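Local coordinates for putative phophotriesterase (Proteus mirabilis, PDB 3RHG), which binds a pair of zinc ions in a barrel of the phosphotriesterase family and probably hydrolyses ester bonds, at residues A[23-28]-A[164-169]; A[123-126]-A[130-133]. One frame throughout, in Å; residues are numbered along the deposited sequence.

Contact 1: A[23-28]-A[164-169]; sequences HEHLFN and IGEIGV. With ZN (zinc ion), chain B; ZN (zinc ion), chain C.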
ATOM      1  N   HIS A  23       1.082   2.954  20.841  1.00 16.56           N
ATOM      2  CA  HIS A  23       0.001   1.982  20.592  1.00 16.01           C
ATOM      3  C   HIS A  23       0.459   0.883  19.637  1.00 15.55           C
ATOM      4  O   HIS A  23       0.438   1.072  18.412  1.00 16.86           O
ATOM      5  CB  HIS A  23      -1.274   2.646  20.034  1.00 17.84           C
ATOM      6  CG  HIS A  23      -2.435   1.690  19.882  1.00 19.32           C
ATOM      7  ND1 HIS A  23      -3.597   1.788  20.624  1.00 19.03           N
ATOM      8  CD2 HIS A  23      -2.596   0.610  19.075  1.00 17.94           C
ATOM      9  CE1 HIS A  23      -4.428   0.816  20.276  1.00 21.10           C
ATOM     10  NE2 HIS A  23      -3.846   0.081  19.339  1.00 18.06           N
ATOM     11  N   GLU A  24       0.867  -0.253  20.202  1.00 18.31           N
ATOM     12  CA  GLU A  24       1.354  -1.391  19.412  1.00 17.54           C
ATOM     13  C   GLU A  24       0.831  -2.660  20.060  1.00 17.30           C
ATOM     14  O   GLU A  24       0.305  -2.608  21.168  1.00 17.69           O
ATOM     15  CB  GLU A  24       2.906  -1.408  19.407  1.00 18.75           C
ATOM     16  CG  GLU A  24       3.528  -0.124  18.910  1.00 17.80           C
ATOM     17  CD  GLU A  24       3.238   0.138  17.454  1.00 19.01           C
ATOM     18  OE1 GLU A  24       2.845  -0.805  16.703  1.00 18.28           O
ATOM     19  OE2 GLU A  24       3.395   1.304  17.047  1.00 19.34           O
ATOM     20  N   HIS A  25       0.976  -3.790  19.377  1.00 18.58           N
ATOM     21  CA  HIS A  25       0.752  -5.079  20.023  1.00 17.07           C
ATOM     22  C   HIS A  25       1.965  -5.946  19.833  1.00 18.40           C
ATOM     23  O   HIS A  25       2.296  -6.289  18.712  1.00 20.61           O
ATOM     24  CB  HIS A  25      -0.528  -5.758  19.512  1.00 17.66           C
ATOM     25  CG  HIS A  25      -1.726  -4.878  19.670  1.00 16.47           C
ATOM     26  ND1 HIS A  25      -2.475  -4.850  20.824  1.00 18.42           N
ATOM     27  CD2 HIS A  25      -2.237  -3.913  18.864  1.00 18.14           C
ATOM     28  CE1 HIS A  25      -3.431  -3.946  20.709  1.00 17.13           C
ATOM     29  NE2 HIS A  25      -3.316  -3.367  19.525  1.00 17.48           N
ATOM     30  N   LEU A  26       2.660  -6.239  20.929  1.00 20.38           N
ATOM     31  CA  LEU A  26       3.788  -7.171  20.868  1.00 20.31           C
ATOM     32  C   LEU A  26       3.301  -8.613  20.871  1.00 20.50           C
ATOM     33  O   LEU A  26       3.735  -9.404  20.036  1.00 22.32           O
ATOM     34  CB  LEU A  26       4.774  -6.952  22.023  1.00 21.85           C
ATOM     35  CG  LEU A  26       5.723  -5.762  21.803  1.00 21.09           C
ATOM     36  CD1 LEU A  26       4.917  -4.462  21.660  1.00 25.85           C
ATOM     37  CD2 LEU A  26       6.772  -5.657  22.927  1.00 23.96           C
ATOM     38  N   PHE A  27       2.417  -8.930  21.819  1.00 20.60           N
ATOM     39  CA  PHE A  27       1.844 -10.268  21.966  1.00 20.26           C
ATOM     40  C   PHE A  27       0.328 -10.159  22.021  1.00 22.19           C
ATOM     41  O   PHE A  27      -0.248  -9.513  22.913  1.00 23.50           O
ATOM     42  CB  PHE A  27       2.400 -10.965  23.213  1.00 21.14           C
ATOM     43  CG  PHE A  27       3.903 -11.081  23.201  1.00 22.63           C
ATOM     44  CD1 PHE A  27       4.526 -12.058  22.422  1.00 26.20           C
ATOM     45  CD2 PHE A  27       4.699 -10.208  23.940  1.00 24.11           C
ATOM     46  CE1 PHE A  27       5.901 -12.163  22.366  1.00 26.00           C
ATOM     47  CE2 PHE A  27       6.085 -10.306  23.891  1.00 24.64           C
ATOM     48  CZ  PHE A  27       6.692 -11.281  23.102  1.00 25.72           C
ATOM     49  N   ASN A  28      -0.311 -10.751  21.018  1.00 22.46           N
ATOM     50  CA  ASN A  28      -1.749 -10.805  20.938  1.00 21.54           C
ATOM     51  C   ASN A  28      -2.113 -12.060  20.168  1.00 21.48           C
ATOM     52  O   ASN A  28      -1.275 -12.637  19.474  1.00 23.04           O
ATOM     53  CB  ASN A  28      -2.335  -9.529  20.296  1.00 19.24           C
ATOM     54  CG  ASN A  28      -1.968  -9.377  18.811  1.00 21.12           C
ATOM     55  OD1 ASN A  28      -0.839  -9.652  18.395  1.00 24.17           O
ATOM     56  ND2 ASN A  28      -2.931  -8.940  18.014  1.00 22.55           N
ATOM     57  N   ILE A 164      -4.271   2.320  30.709  1.00 14.73           N
ATOM     58  CA  ILE A 164      -5.622   1.764  30.692  1.00 16.24           C
ATOM     59  C   ILE A 164      -6.063   1.703  29.234  1.00 16.80           C
ATOM     60  O   ILE A 164      -6.074   2.717  28.544  1.00 17.50           O
ATOM     61  CB  ILE A 164      -6.594   2.628  31.517  1.00 16.58           C
ATOM     62  CG1 ILE A 164      -6.140   2.684  32.986  1.00 16.47           C
ATOM     63  CG2 ILE A 164      -8.031   2.091  31.385  1.00 17.67           C
ATOM     64  CD1 ILE A 164      -6.853   3.769  33.813  1.00 18.58           C
ATOM     65  N   GLY A 165      -6.390   0.510  28.752  1.00 15.84           N
ATOM     66  CA  GLY A 165      -6.798   0.369  27.346  1.00 17.02           C
ATOM     67  C   GLY A 165      -6.276  -0.908  26.730  1.00 16.94           C
ATOM     68  O   GLY A 165      -5.755  -1.755  27.453  1.00 18.05           O
ATOM     69  N   GLU A 166      -6.449  -1.073  25.414  1.00 17.77           N
ATOM     70  CA  GLU A 166      -7.321  -0.208  24.625  1.00 17.11           C
ATOM     71  C   GLU A 166      -8.790  -0.570  24.882  1.00 16.51           C
ATOM     72  O   GLU A 166      -9.193  -1.747  24.756  1.00 20.27           O
ATOM     73  CB  GLU A 166      -6.973  -0.255  23.137  1.00 17.51           C
ATOM     74  CG  GLU A 166      -7.054  -1.626  22.469  1.00 19.67           C
ATOM     75  CD  GLU A 166      -6.755  -1.519  20.968  1.00 19.98           C
ATOM     76  OE1 GLU A 166      -7.516  -0.831  20.265  1.00 20.02           O
ATOM     77  OE2 GLU A 166      -5.750  -2.083  20.493  1.00 21.12           O
ATOM     78  N   ILE A 167      -9.568   0.419  25.314  1.00 16.57           N
ATOM     79  CA  ILE A 167     -10.942   0.180  25.769  1.00 16.28           C
ATOM     80  C   ILE A 167     -11.835   0.044  24.551  1.00 17.36           C
ATOM     81  O   ILE A 167     -11.889   0.931  23.698  1.00 17.56           O
ATOM     82  CB  ILE A 167     -11.460   1.311  26.673  1.00 16.65           C
ATOM     83  CG1 ILE A 167     -10.521   1.525  27.864  1.00 19.39           C
ATOM     84  CG2 ILE A 167     -12.925   1.034  27.139  1.00 19.53           C
ATOM     85  CD1 ILE A 167     -10.401   0.295  28.803  1.00 21.29           C
ATOM     86  N   GLY A 168     -12.567  -1.061  24.467  1.00 17.62           N
ATOM     87  CA  GLY A 168     -13.308  -1.360  23.237  1.00 18.42           C
ATOM     88  C   GLY A 168     -14.605  -0.582  23.049  1.00 17.72           C
ATOM     89  O   GLY A 168     -15.586  -0.796  23.793  1.00 18.59           O
ATOM     90  N   VAL A 169     -14.632   0.289  22.032  1.00 16.88           N
ATOM     91  CA  VAL A 169     -15.882   0.889  21.556  1.00 17.90           C
ATOM     92  C   VAL A 169     -16.081   0.348  20.143  1.00 17.62           C
ATOM     93  O   VAL A 169     -15.316   0.684  19.228  1.00 17.82           O
ATOM     94  CB  VAL A 169     -15.826   2.447  21.514  1.00 18.32           C
ATOM     95  CG1 VAL A 169     -17.112   3.044  20.898  1.00 19.12           C
ATOM     96  CG2 VAL A 169     -15.550   3.023  22.908  1.00 19.81           C
TER
HETATM   97 ZN    ZN B 367      -4.411  -1.838  18.858  1.00 21.10          ZN
HETATM   98 ZN    ZN C 368      -8.189  -0.970  18.472  1.00 22.50          ZN

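Contact 2: A[123-126]-A[130-133]; sequences SGLY and FEGK. With CAC (cacodylate ion), chain E.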
ATOM      1  N   SER A 123      -4.076  -2.510  30.680  1.00 15.99           N
ATOM      2  CA  SER A 123      -5.222  -3.152  31.319  1.00 15.98           C
ATOM      3  C   SER A 123      -6.490  -2.485  30.805  1.00 16.25           C
ATOM      4  O   SER A 123      -6.687  -1.283  30.994  1.00 18.12           O
ATOM      5  CB  SER A 123      -5.138  -2.974  32.847  1.00 19.25           C
ATOM      6  OG  SER A 123      -6.314  -3.468  33.462  1.00 18.62           O
ATOM      7  N   GLY A 124      -7.397  -3.268  30.225  1.00 17.09           N
ATOM      8  CA  GLY A 124      -8.651  -2.681  29.757  1.00 18.91           C
ATOM      9  C   GLY A 124      -9.420  -3.683  28.934  1.00 17.93           C
ATOM     10  O   GLY A 124      -8.821  -4.438  28.172  1.00 19.73           O
ATOM     11  N   LEU A 125     -10.745  -3.673  29.052  1.00 18.55           N
ATOM     12  CA  LEU A 125     -11.544  -4.644  28.314  1.00 18.52           C
ATOM     13  C   LEU A 125     -11.793  -4.158  26.894  1.00 18.76           C
ATOM     14  O   LEU A 125     -11.977  -2.952  26.642  1.00 18.53           O
ATOM     15  CB  LEU A 125     -12.863  -4.949  29.052  1.00 19.73           C
ATOM     16  CG  LEU A 125     -12.653  -5.511  30.468  1.00 21.56           C
ATOM     17  CD1 LEU A 125     -13.961  -5.754  31.175  1.00 27.32           C
ATOM     18  CD2 LEU A 125     -11.838  -6.788  30.393  1.00 26.90           C
ATOM     19  N   TYR A 126     -11.788  -5.107  25.962  1.00 18.80           N
ATOM     20  CA  TYR A 126     -11.896  -4.806  24.540  1.00 18.79           C
ATOM     21  C   TYR A 126     -13.389  -4.837  24.124  1.00 18.78           C
ATOM     22  O   TYR A 126     -14.275  -4.693  24.981  1.00 19.09           O
ATOM     23  CB  TYR A 126     -11.037  -5.823  23.767  1.00 19.12           C
ATOM     24  CG  TYR A 126     -10.773  -5.484  22.328  1.00 21.06           C
ATOM     25  CD1 TYR A 126     -10.308  -4.218  21.967  1.00 18.78           C
ATOM     26  CD2 TYR A 126     -10.977  -6.423  21.318  1.00 20.38           C
ATOM     27  CE1 TYR A 126     -10.045  -3.899  20.648  1.00 20.37           C
ATOM     28  CE2 TYR A 126     -10.736  -6.108  19.997  1.00 21.11           C
ATOM     29  CZ  TYR A 126     -10.250  -4.851  19.668  1.00 21.66           C
ATOM     30  OH  TYR A 126     -10.026  -4.559  18.345  1.00 22.78           O
ATOM     31  N   PHE A 130     -15.411  -9.780  21.540  1.00 19.98           N
ATOM     32  CA  PHE A 130     -14.390 -10.612  22.174  1.00 20.24           C
ATOM     33  C   PHE A 130     -14.687 -10.863  23.657  1.00 19.21           C
ATOM     34  O   PHE A 130     -14.397 -11.949  24.181  1.00 23.21           O
ATOM     35  CB  PHE A 130     -13.001  -9.955  22.061  1.00 20.83           C
ATOM     36  CG  PHE A 130     -12.428  -9.994  20.684  1.00 22.35           C
ATOM     37  CD1 PHE A 130     -11.514 -10.977  20.338  1.00 25.05           C
ATOM     38  CD2 PHE A 130     -12.798  -9.044  19.732  1.00 23.55           C
ATOM     39  CE1 PHE A 130     -10.972 -11.027  19.050  1.00 28.78           C
ATOM     40  CE2 PHE A 130     -12.285  -9.090  18.448  1.00 24.34           C
ATOM     41  CZ  PHE A 130     -11.357 -10.067  18.103  1.00 27.72           C
ATOM     42  N   GLU A 131     -15.253  -9.864  24.329  1.00 20.25           N
ATOM     43  CA  GLU A 131     -15.391  -9.896  25.791  1.00 18.20           C
ATOM     44  C   GLU A 131     -16.677 -10.589  26.259  1.00 18.72           C
ATOM     45  O   GLU A 131     -16.736 -11.119  27.364  1.00 19.98           O
ATOM     46  CB  GLU A 131     -15.312  -8.482  26.390  1.00 19.77           C
ATOM     47  CG  GLU A 131     -13.958  -7.761  26.141  1.00 20.22           C
ATOM     48  CD  GLU A 131     -12.798  -8.352  26.948  1.00 17.96           C
ATOM     49  OE1 GLU A 131     -13.011  -9.303  27.742  1.00 23.79           O
ATOM     50  OE2 GLU A 131     -11.652  -7.861  26.792  1.00 21.25           O
ATOM     51  N   GLY A 132     -17.712 -10.544  25.426  1.00 20.11           N
ATOM     52  CA  GLY A 132     -18.957 -11.180  25.813  1.00 20.81           C
ATOM     53  C   GLY A 132     -19.508 -10.646  27.120  1.00 21.84           C
ATOM     54  O   GLY A 132     -19.518  -9.410  27.357  1.00 22.67           O
ATOM     55  N   LYS A 133     -19.962 -11.573  27.967  1.00 22.47           N
ATOM     56  CA  LYS A 133     -20.565 -11.242  29.250  1.00 24.96           C
ATOM     57  C   LYS A 133     -19.610 -10.544  30.216  1.00 24.25           C
ATOM     58  O   LYS A 133     -20.055 -10.013  31.229  1.00 27.07           O
ATOM     59  CB  LYS A 133     -21.141 -12.490  29.942  1.00 27.21           C
ATOM     60  CG  LYS A 133     -22.153 -13.256  29.159  1.00 33.97           C
ATOM     61  CD  LYS A 133     -22.484 -14.570  29.927  1.00 41.63           C
ATOM     62  CE  LYS A 133     -23.553 -15.424  29.251  1.00 46.66           C
ATOM     63  NZ  LYS A 133     -24.926 -14.848  29.411  1.00 47.71           N
TER
HETATM   64 AS   CAC E 370      -6.794  -3.444  17.263  1.00 24.26          AS
HETATM   65  O1  CAC E 370      -5.666  -2.136  17.420  1.00 22.05           O
HETATM   66  O2  CAC E 370      -8.291  -2.793  17.835  1.00 20.73           O
HETATM   67  C1  CAC E 370      -7.027  -3.846  15.390  1.00 24.39           C
HETATM   68  C2  CAC E 370      -6.306  -5.004  18.324  1.00 26.15           C

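Contact 1: A[23-28]-A[164-169]
His23 starts the walk and reaches Glu166 through a shared zinc ion. CG stands anti to the backbone N (chi1 -175°), which swings the imidazole out so that NE2 reaches the zinc of chain B, 2.1 Å away. ND1, on the far side of the ring, is hydrogen-bonded to OD1 of Asn197, a second-shell partner that fixes how the ring is rotated. His25 binds the same metal, its NE2 lying 2.0 Å from the zinc, while its ND1 is held by Thr96 OG1. The carboxylate of Glu166 meets the two rings quite differently: its plane is 82° from that of His23 but only 15° from that of His25, whose edge OE2 faces in plane. OE2 is 2.1 Å from the zinc of chain B, and its closeness to the two NE2 atoms reflects the common metal, with no hydrogen bond between them. OE1 turns to the other zinc, of chain C, 1.9 Å away, making Glu166 a bridge. The peptide bond before Glu166 is cis. Asp294 OD1 also binds the first zinc, and His199 and His229 bind the second. A His-X-His pair ending the first barrel strand, joined through an acid on the fourth, makes a binuclear amidohydrolase-superfamily centre at the C-terminal mouth of a (beta/alpha)8 barrel, with glutamate as the bridge where classical phosphotriesterase has a carboxylated lysine.

Contact 2: A[123-126]-A[130-133]
The Tyr126 and Phe130 side chains run alongside each other in the same direction, but their rings meet obliquely, planes 57° apart and centroids 5.3 Å apart. Phe130 comes to one edge of the tyrosine, near its plane, with CD2 3.6 Å from Tyr126 CD2. A cacodylate ion, probably from the crystallisation liquor, spans the two zinc ions, and Tyr126 OH gives a short hydrogen bond of 2.5 Å to its O2. The same ring packs edge-to-face with His199, a zinc ligand, which puts Tyr126 in the wall of the metal pocket. Segment 123-126 leads from the end of the third strand of the (beta/alpha)8 barrel into the loop beyond it, and helix 128-131 folds back against this segment. Glu131 ties the two together. Its chain bends at chi2 (-71°), bringing Glu131 OE2 to the backbone N of Tyr126 in a nearly straight bond, 2.9 Å long, received on the anti side and 25° out of the carboxylate plane. Ser98 OG and Ser100 OG are hydrogen-bonded to this same oxygen, while OE1 forms a salt bridge with Arg134. The Leu125 side chain crosses that of Glu131 at about a right angle, its CD2 3.8 Å from Glu131 OE2.

Overall arrangement
The two contacts have centres about 11 Å apart in one (beta/alpha)8 barrel, and contact 2 is nested inside the long loop that contact 1 closes. Along the chain, 23-28 comes first, at the end of strand 19-24, then 123-126 and 130-133, and last 164-169 on strand 163-168. The neighbouring parallel strands 118-123 and 163-168 are joined where Gly165 N lies 2.9 Å from Ser123 O, and the pairing continues past the third strand's end, with Gly168 N 2.9 Å from Leu125 O; both are probable hydrogen bonds. Contact 1 supplies three metal ligands, His23, His25 and the bridging Glu166, whereas contact 2, about 15 Å from the centre of the chain, lies in the loop that carries Tyr126 beside that site.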